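Local coordinates for DnaJ homolog subfamily C member 27-A (Xenopus laevis, PDB 6JMG), which binds GTP and magnesium as a Rab-family small GTPase, also carries a DnaJ domain, and is possibly involved in regulating the MEK/ERK pathway, at residues Phe104-Asp108 with Glu148-Trp152; Glu204-Ile209 with Leu243-Cys249. The contacts are given in a common frame with arbitrary orientation. Residue numbers count along the deposited sequence, not the author numbering.

Contact 1: Phe104-Asp108 with Glu148-Trp152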
ATOM      1  N   PHE A 104       1.137 -15.545  -8.121  1.00 69.54           N
ATOM      2  CA  PHE A 104       1.653 -14.210  -8.377  1.00 69.33           C
ATOM      3  C   PHE A 104       0.604 -13.352  -9.075  1.00 70.95           C
ATOM      4  O   PHE A 104       0.398 -12.185  -8.715  1.00 68.36           O
ATOM      5  CB  PHE A 104       2.932 -14.292  -9.219  1.00 63.54           C
ATOM      6  CG  PHE A 104       3.425 -12.962  -9.695  1.00 67.85           C
ATOM      7  CD1 PHE A 104       4.068 -12.099  -8.821  1.00 70.44           C
ATOM      8  CD2 PHE A 104       3.230 -12.561 -11.000  1.00 76.49           C
ATOM      9  CE1 PHE A 104       4.517 -10.850  -9.245  1.00 68.06           C
ATOM     10  CE2 PHE A 104       3.678 -11.324 -11.425  1.00 82.39           C
ATOM     11  CZ  PHE A 104       4.328 -10.467 -10.542  1.00 71.11           C
ATOM     12  N   GLU A 105      -0.088 -13.921 -10.057  1.00 67.91           N
ATOM     13  CA  GLU A 105      -1.118 -13.160 -10.751  1.00 73.60           C
ATOM     14  C   GLU A 105      -2.241 -12.750  -9.814  1.00 73.85           C
ATOM     15  O   GLU A 105      -2.813 -11.663  -9.970  1.00 78.25           O
ATOM     16  CB  GLU A 105      -1.663 -13.972 -11.919  1.00 74.19           C
ATOM     17  CG  GLU A 105      -0.816 -13.872 -13.170  1.00 90.20           C
ATOM     18  CD  GLU A 105      -1.007 -15.065 -14.069  1.00 99.04           C
ATOM     19  OE1 GLU A 105      -1.705 -16.006 -13.631  1.00 90.52           O
ATOM     20  OE2 GLU A 105      -0.462 -15.063 -15.196  1.00108.76           O
ATOM     21  N   SER A 106      -2.509 -13.552  -8.786  1.00 57.25           N
ATOM     22  CA  SER A 106      -3.622 -13.234  -7.906  1.00 58.87           C
ATOM     23  C   SER A 106      -3.327 -12.046  -6.998  1.00 58.67           C
ATOM     24  O   SER A 106      -4.229 -11.586  -6.289  1.00 63.28           O
ATOM     25  CB  SER A 106      -4.024 -14.471  -7.092  1.00 60.83           C
ATOM     26  OG  SER A 106      -3.462 -14.440  -5.796  1.00 70.46           O
ATOM     27  N   LEU A 107      -2.116 -11.487  -7.039  1.00 58.50           N
ATOM     28  CA  LEU A 107      -1.773 -10.468  -6.052  1.00 62.54           C
ATOM     29  C   LEU A 107      -2.525  -9.169  -6.284  1.00 64.85           C
ATOM     30  O   LEU A 107      -2.786  -8.443  -5.323  1.00 65.54           O
ATOM     31  CB  LEU A 107      -0.272 -10.189  -6.074  1.00 61.62           C
ATOM     32  CG  LEU A 107       0.649 -11.284  -5.547  1.00 63.42           C
ATOM     33  CD1 LEU A 107       2.075 -10.808  -5.631  1.00 55.95           C
ATOM     34  CD2 LEU A 107       0.294 -11.641  -4.112  1.00 66.82           C
ATOM     35  N   ASP A 108      -2.873  -8.855  -7.537  1.00 77.29           N
ATOM     36  CA  ASP A 108      -3.705  -7.682  -7.795  1.00 73.06           C
ATOM     37  C   ASP A 108      -5.060  -7.828  -7.116  1.00 70.17           C
ATOM     38  O   ASP A 108      -5.580  -6.863  -6.537  1.00 64.24           O
ATOM     39  CB  ASP A 108      -3.858  -7.447  -9.299  1.00 81.52           C
ATOM     40  CG  ASP A 108      -2.624  -6.777  -9.932  1.00 85.58           C
ATOM     41  OD1 ASP A 108      -2.211  -5.701  -9.448  1.00 84.76           O
ATOM     42  OD2 ASP A 108      -2.076  -7.320 -10.924  1.00 85.80           O
ATOM     43  N   GLU A 148      10.091  -9.706 -12.793  1.00 68.10           N
ATOM     44  CA  GLU A 148       8.648  -9.487 -12.836  1.00 60.03           C
ATOM     45  C   GLU A 148       8.086  -9.158 -11.453  1.00 71.14           C
ATOM     46  O   GLU A 148       7.277  -8.237 -11.301  1.00 79.18           O
ATOM     47  CB  GLU A 148       7.971 -10.731 -13.418  1.00 57.12           C
ATOM     48  CG  GLU A 148       6.510 -10.537 -13.762  1.00 70.93           C
ATOM     49  CD  GLU A 148       5.928 -11.709 -14.513  1.00 85.95           C
ATOM     50  OE1 GLU A 148       4.766 -11.582 -14.968  1.00 97.26           O
ATOM     51  OE2 GLU A 148       6.632 -12.744 -14.641  1.00 86.49           O
ATOM     52  N   GLY A 149       8.480  -9.923 -10.435  1.00 63.74           N
ATOM     53  CA  GLY A 149       7.993  -9.655  -9.090  1.00 56.91           C
ATOM     54  C   GLY A 149       8.574  -8.376  -8.509  1.00 61.26           C
ATOM     55  O   GLY A 149       7.866  -7.592  -7.859  1.00 61.25           O
ATOM     56  N   ARG A 150       9.868  -8.138  -8.735  1.00 49.69           N
ATOM     57  CA  ARG A 150      10.447  -6.898  -8.238  1.00 65.97           C
ATOM     58  C   ARG A 150       9.780  -5.700  -8.897  1.00 73.15           C
ATOM     59  O   ARG A 150       9.525  -4.682  -8.245  1.00 77.03           O
ATOM     60  CB  ARG A 150      11.959  -6.876  -8.458  1.00 60.87           C
ATOM     61  CG  ARG A 150      12.621  -5.741  -7.707  1.00 58.75           C
ATOM     62  CD  ARG A 150      14.128  -5.701  -7.878  1.00 60.46           C
ATOM     63  NE  ARG A 150      14.823  -6.765  -7.160  1.00 63.26           N
ATOM     64  CZ  ARG A 150      15.030  -6.774  -5.848  1.00 72.22           C
ATOM     65  NH1 ARG A 150      14.578  -5.774  -5.081  1.00 65.90           N
ATOM     66  NH2 ARG A 150      15.675  -7.797  -5.298  1.00 64.81           N
ATOM     67  N   LEU A 151       9.448  -5.822 -10.180  1.00 68.30           N
ATOM     68  CA  LEU A 151       8.833  -4.700 -10.872  1.00 69.27           C
ATOM     69  C   LEU A 151       7.414  -4.467 -10.382  1.00 65.32           C
ATOM     70  O   LEU A 151       7.008  -3.322 -10.161  1.00 66.35           O
ATOM     71  CB  LEU A 151       8.816  -4.946 -12.380  1.00 68.68           C
ATOM     72  CG  LEU A 151       8.182  -3.779 -13.127  1.00 65.27           C
ATOM     73  CD1 LEU A 151       9.102  -2.577 -13.052  1.00 71.25           C
ATOM     74  CD2 LEU A 151       7.861  -4.124 -14.551  1.00 63.85           C
ATOM     75  N   TRP A 152       6.656  -5.538 -10.179  1.00 54.27           N
ATOM     76  CA  TRP A 152       5.297  -5.371  -9.693  1.00 58.16           C
ATOM     77  C   TRP A 152       5.307  -4.774  -8.302  1.00 69.61           C
ATOM     78  O   TRP A 152       4.525  -3.868  -8.000  1.00 73.80           O
ATOM     79  CB  TRP A 152       4.586  -6.713  -9.720  1.00 53.69           C
ATOM     80  CG  TRP A 152       3.167  -6.681  -9.303  1.00 59.34           C
ATOM     81  CD1 TRP A 152       2.088  -6.618 -10.115  1.00 61.86           C
ATOM     82  CD2 TRP A 152       2.660  -6.768  -7.963  1.00 62.91           C
ATOM     83  NE1 TRP A 152       0.930  -6.639  -9.376  1.00 67.26           N
ATOM     84  CE2 TRP A 152       1.253  -6.735  -8.049  1.00 68.75           C
ATOM     85  CE3 TRP A 152       3.260  -6.870  -6.699  1.00 56.55           C
ATOM     86  CZ2 TRP A 152       0.426  -6.789  -6.920  1.00 65.68           C
ATOM     87  CZ3 TRP A 152       2.437  -6.917  -5.576  1.00 61.47           C
ATOM     88  CH2 TRP A 152       1.033  -6.878  -5.698  1.00 63.91           C
TER

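Contact 2: Glu204-Ile209 with Leu243-Cys249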
ATOM      1  N   GLU A 204       4.326  14.289 -15.217  1.00 90.28           N
ATOM      2  CA  GLU A 204       2.953  14.790 -15.245  1.00 87.89           C
ATOM      3  C   GLU A 204       2.716  15.733 -14.084  1.00 83.31           C
ATOM      4  O   GLU A 204       1.931  16.686 -14.206  1.00 83.11           O
ATOM      5  CB  GLU A 204       1.926  13.647 -15.259  1.00 86.26           C
ATOM      6  CG  GLU A 204       1.915  12.722 -14.063  1.00 99.93           C
ATOM      7  CD  GLU A 204       0.556  12.064 -13.791  1.00105.35           C
ATOM      8  OE1 GLU A 204      -0.450  12.446 -14.439  1.00100.36           O
ATOM      9  OE2 GLU A 204       0.506  11.166 -12.916  1.00106.31           O
ATOM     10  N   GLN A 205       3.416  15.507 -12.966  1.00 73.47           N
ATOM     11  CA  GLN A 205       3.408  16.472 -11.871  1.00 69.35           C
ATOM     12  C   GLN A 205       3.896  17.835 -12.347  1.00 68.71           C
ATOM     13  O   GLN A 205       3.221  18.859 -12.156  1.00 66.64           O
ATOM     14  CB  GLN A 205       4.268  15.956 -10.713  1.00 64.84           C
ATOM     15  CG  GLN A 205       3.509  15.021  -9.755  1.00 66.57           C
ATOM     16  CD  GLN A 205       4.395  14.399  -8.678  1.00 74.24           C
ATOM     17  OE1 GLN A 205       5.620  14.496  -8.725  1.00 80.74           O
ATOM     18  NE2 GLN A 205       3.771  13.775  -7.688  1.00 79.05           N
ATOM     19  N   ALA A 206       5.032  17.856 -13.046  1.00 74.14           N
ATOM     20  CA  ALA A 206       5.601  19.122 -13.505  1.00 66.28           C
ATOM     21  C   ALA A 206       4.720  19.790 -14.556  1.00 64.40           C
ATOM     22  O   ALA A 206       4.607  21.022 -14.593  1.00 67.36           O
ATOM     23  CB  ALA A 206       7.000  18.874 -14.044  1.00 65.67           C
ATOM     24  N   ASP A 207       4.107  19.001 -15.434  1.00 70.75           N
ATOM     25  CA  ASP A 207       3.202  19.582 -16.418  1.00 70.07           C
ATOM     26  C   ASP A 207       1.978  20.163 -15.738  1.00 67.64           C
ATOM     27  O   ASP A 207       1.510  21.245 -16.114  1.00 75.96           O
ATOM     28  CB  ASP A 207       2.795  18.542 -17.464  1.00 84.64           C
ATOM     29  CG  ASP A 207       3.929  18.191 -18.418  1.00 99.79           C
ATOM     30  OD1 ASP A 207       4.937  18.939 -18.459  1.00102.15           O
ATOM     31  OD2 ASP A 207       3.807  17.157 -19.115  1.00 99.82           O
ATOM     32  N   SER A 208       1.459  19.476 -14.710  1.00 62.51           N
ATOM     33  CA  SER A 208       0.216  19.942 -14.113  1.00 66.75           C
ATOM     34  C   SER A 208       0.437  21.234 -13.352  1.00 63.67           C
ATOM     35  O   SER A 208      -0.367  22.170 -13.461  1.00 62.08           O
ATOM     36  CB  SER A 208      -0.351  18.877 -13.162  1.00 74.35           C
ATOM     37  OG  SER A 208      -1.282  18.004 -13.802  1.00 89.93           O
ATOM     38  N   ILE A 209       1.582  21.346 -12.675  1.00 57.37           N
ATOM     39  CA  ILE A 209       1.908  22.581 -11.974  1.00 57.10           C
ATOM     40  C   ILE A 209       2.037  23.743 -12.950  1.00 66.14           C
ATOM     41  O   ILE A 209       1.564  24.853 -12.683  1.00 76.06           O
ATOM     42  CB  ILE A 209       3.176  22.395 -11.132  1.00 61.66           C
ATOM     43  CG1 ILE A 209       2.938  21.275 -10.109  1.00 60.13           C
ATOM     44  CG2 ILE A 209       3.525  23.715 -10.446  1.00 52.47           C
ATOM     45  CD1 ILE A 209       4.141  20.970  -9.230  1.00 55.44           C
ATOM     46  N   LEU A 243      -2.008  14.126  -6.760  1.00 58.16           N
ATOM     47  CA  LEU A 243      -0.870  14.382  -7.625  1.00 60.29           C
ATOM     48  C   LEU A 243       0.013  15.487  -7.056  1.00 70.98           C
ATOM     49  O   LEU A 243       1.243  15.375  -7.076  1.00 71.69           O
ATOM     50  CB  LEU A 243      -1.374  14.748  -9.029  1.00 62.76           C
ATOM     51  CG  LEU A 243      -0.360  14.892 -10.168  1.00 77.29           C
ATOM     52  CD1 LEU A 243       0.358  13.566 -10.442  1.00 68.80           C
ATOM     53  CD2 LEU A 243      -1.065  15.388 -11.418  1.00 79.68           C
ATOM     54  N   LEU A 244      -0.593  16.524  -6.479  1.00 68.34           N
ATOM     55  CA  LEU A 244       0.107  17.773  -6.222  1.00 65.02           C
ATOM     56  C   LEU A 244       0.313  18.110  -4.754  1.00 67.08           C
ATOM     57  O   LEU A 244       0.927  19.142  -4.460  1.00 66.45           O
ATOM     58  CB  LEU A 244      -0.650  18.926  -6.860  1.00 62.58           C
ATOM     59  CG  LEU A 244      -0.807  18.849  -8.354  1.00 62.69           C
ATOM     60  CD1 LEU A 244      -1.624  20.026  -8.766  1.00 60.15           C
ATOM     61  CD2 LEU A 244       0.549  18.869  -9.000  1.00 68.46           C
ATOM     62  N   HIS A 245      -0.185  17.309  -3.834  1.00 67.47           N
ATOM     63  CA  HIS A 245      -0.109  17.705  -2.442  1.00 62.14           C
ATOM     64  C   HIS A 245       1.381  17.891  -2.074  1.00 64.25           C
ATOM     65  O   HIS A 245       2.193  17.075  -2.474  1.00 69.37           O
ATOM     66  CB  HIS A 245      -0.764  16.676  -1.533  1.00 71.00           C
ATOM     67  CG  HIS A 245      -0.913  17.150  -0.122  1.00 80.68           C
ATOM     68  ND1 HIS A 245       0.159  17.263   0.735  1.00 80.19           N
ATOM     69  CD2 HIS A 245      -1.997  17.581   0.566  1.00 78.80           C
ATOM     70  CE1 HIS A 245      -0.262  17.728   1.897  1.00 77.75           C
ATOM     71  NE2 HIS A 245      -1.565  17.919   1.823  1.00 76.45           N
ATOM     72  N   PRO A 246       1.711  19.005  -1.410  1.00 70.35           N
ATOM     73  CA  PRO A 246       3.158  19.267  -1.147  1.00 74.59           C
ATOM     74  C   PRO A 246       3.834  18.228  -0.259  1.00 76.04           C
ATOM     75  O   PRO A 246       5.071  18.171  -0.246  1.00 73.39           O
ATOM     76  CB  PRO A 246       3.136  20.646  -0.460  1.00 77.79           C
ATOM     77  CG  PRO A 246       1.745  21.177  -0.601  1.00 73.19           C
ATOM     78  CD  PRO A 246       0.831  20.042  -0.891  1.00 67.44           C
ATOM     79  N   ASP A 247       3.071  17.420   0.486  1.00 75.98           N
ATOM     80  CA  ASP A 247       3.647  16.304   1.230  1.00 80.14           C
ATOM     81  C   ASP A 247       4.159  15.221   0.282  1.00 93.28           C
ATOM     82  O   ASP A 247       5.233  14.647   0.496  1.00 90.42           O
ATOM     83  CB  ASP A 247       2.597  15.697   2.160  1.00 83.32           C
ATOM     84  CG  ASP A 247       2.454  16.439   3.472  1.00 88.34           C
ATOM     85  OD1 ASP A 247       3.161  17.446   3.698  1.00 87.45           O
ATOM     86  OD2 ASP A 247       1.606  15.995   4.277  1.00 88.00           O
ATOM     87  N   LYS A 248       3.357  14.887  -0.732  1.00 98.43           N
ATOM     88  CA  LYS A 248       3.647  13.831  -1.687  1.00 88.44           C
ATOM     89  C   LYS A 248       4.517  14.298  -2.842  1.00 88.75           C
ATOM     90  O   LYS A 248       5.294  13.499  -3.379  1.00 92.68           O
ATOM     91  CB  LYS A 248       2.342  13.239  -2.241  1.00 93.21           C
ATOM     92  CG  LYS A 248       1.418  12.685  -1.163  1.00111.30           C
ATOM     93  CD  LYS A 248       0.200  11.967  -1.756  1.00117.77           C
ATOM     94  CE  LYS A 248       0.109  10.522  -1.245  1.00117.92           C
ATOM     95  NZ  LYS A 248      -1.021   9.758  -1.853  1.00115.44           N
ATOM     96  N   CYS A 249       4.435  15.574  -3.213  1.00 83.75           N
ATOM     97  CA  CYS A 249       5.081  16.098  -4.410  1.00 73.95           C
ATOM     98  C   CYS A 249       6.164  17.091  -4.021  1.00 82.09           C
ATOM     99  O   CYS A 249       5.889  18.100  -3.363  1.00 88.23           O
ATOM    100  CB  CYS A 249       4.052  16.779  -5.305  1.00 68.30           C
ATOM    101  SG  CYS A 249       4.741  17.441  -6.815  1.00 75.14           S
TER

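Contact 1: Phe104-Asp108 with Glu148-Trp152
This is an aromatic-centred packing contact between two helical segments on one face of the central sheet of the small GTPase (P-loop NTPase) fold. F104-D108 spans the end of helix 101-105 and the start of helix 107-117, and L107 N donates a hydrogen bond to F104 O (3.1 Å) where the two helices meet; E148-W152 lies within helix 146-154. The indole of W152 is the focus. F104 and L107 approach it from the same side. The edge of the F104 ring points toward the W152 face in a T-shaped pair, with 5.5 Å between the centroids of the phenyl and the five-membered ring and planes at 66°. L107 CD1 makes a CH-pi contact 4.2 Å from the centroid of the six-membered ring, 21° off its normal, while L107 CB touches W152 CZ2 at 3.6 Å. One helical turn before W152, G149 has no side chain, so F104 CE1 comes within 3.7 Å of G149 CA; apolar packing continues with F104 CZ 3.9 Å from W152 CB. L107 and W152 both touch L94 of strand 91-97, and F104 meets Y96, so both segments pack on that strand. S106 OG is hydrogen-bonded to OD1 of N24, a probable GTP-binding residue of the P-loop. At the outer edge of the indole, W152 NE1 reaches the carboxylate of D108 through two weak hydrogen bonds, 3.3 Å to D108 OD1 and 3.4 Å to D108 OD2.

Contact 2: Glu204-Ile209 with Leu243-Cys249
Apolar packing dominates where helix 203-213 crosses the end of helix 230-244 and the loop after it. L244 CD2 lies 3.6 Å from I209 CG1, I209 CD1 is 4.3 Å from C249 SG, and L243 packs against helix 203-213 with its CD1 3.5 Å from Q205 CG. Van der Waals contacts with polar groups add to this: L243 CD1 to E204 OE2 and L243 CD2 to S208 OG, both 3.5 Å, and C249 SG to Q205 CD, 3.6 Å. One polar link joins the segments, a weak hydrogen bond from Q205 NE2 to L243 O (3.1 Å); the other end of that amide, OE1, accepts from T202 N. Within the loop, H245-P246-D247 forms the HPD motif characteristic of J domains, which in relatives engages Hsp70. Its turn is held by D247 N to H245 ND1 at 2.9 Å and C249 N to H245 O at 2.8 Å. The CA-to-CB bond of C249 points toward 204-209, which the HPD residues do not touch. Helix 254-278 packs alongside through A257, which touches both I209 and L244, and K248 reaches N123 and D125 in a loop before strand 128-134.

Overall arrangement
Following the chain from the N terminus, contact 1 comes first, closing a loop of 39 residues that includes most of helix 107-117, strand 128-134 and the probable GTP-binding residues N134-D137. It ties helices 101-105 and 107-117 to helix 146-154, with the side chain of L107 about 11 Å from the bound GTP. The chain then adds strand 159-163 and helix 171-187 before contact 2 opens. That contact closes 33 residues, including helix 218-222 and most of helix 230-244, and joins helix 203-213 to the end of helix 230-244 and the HPD loop. The two loops follow in series, neither nesting nor crossing; contact 1 and contact 2 have their centres about 27 Å apart and their nearest atoms about 16 Å apart.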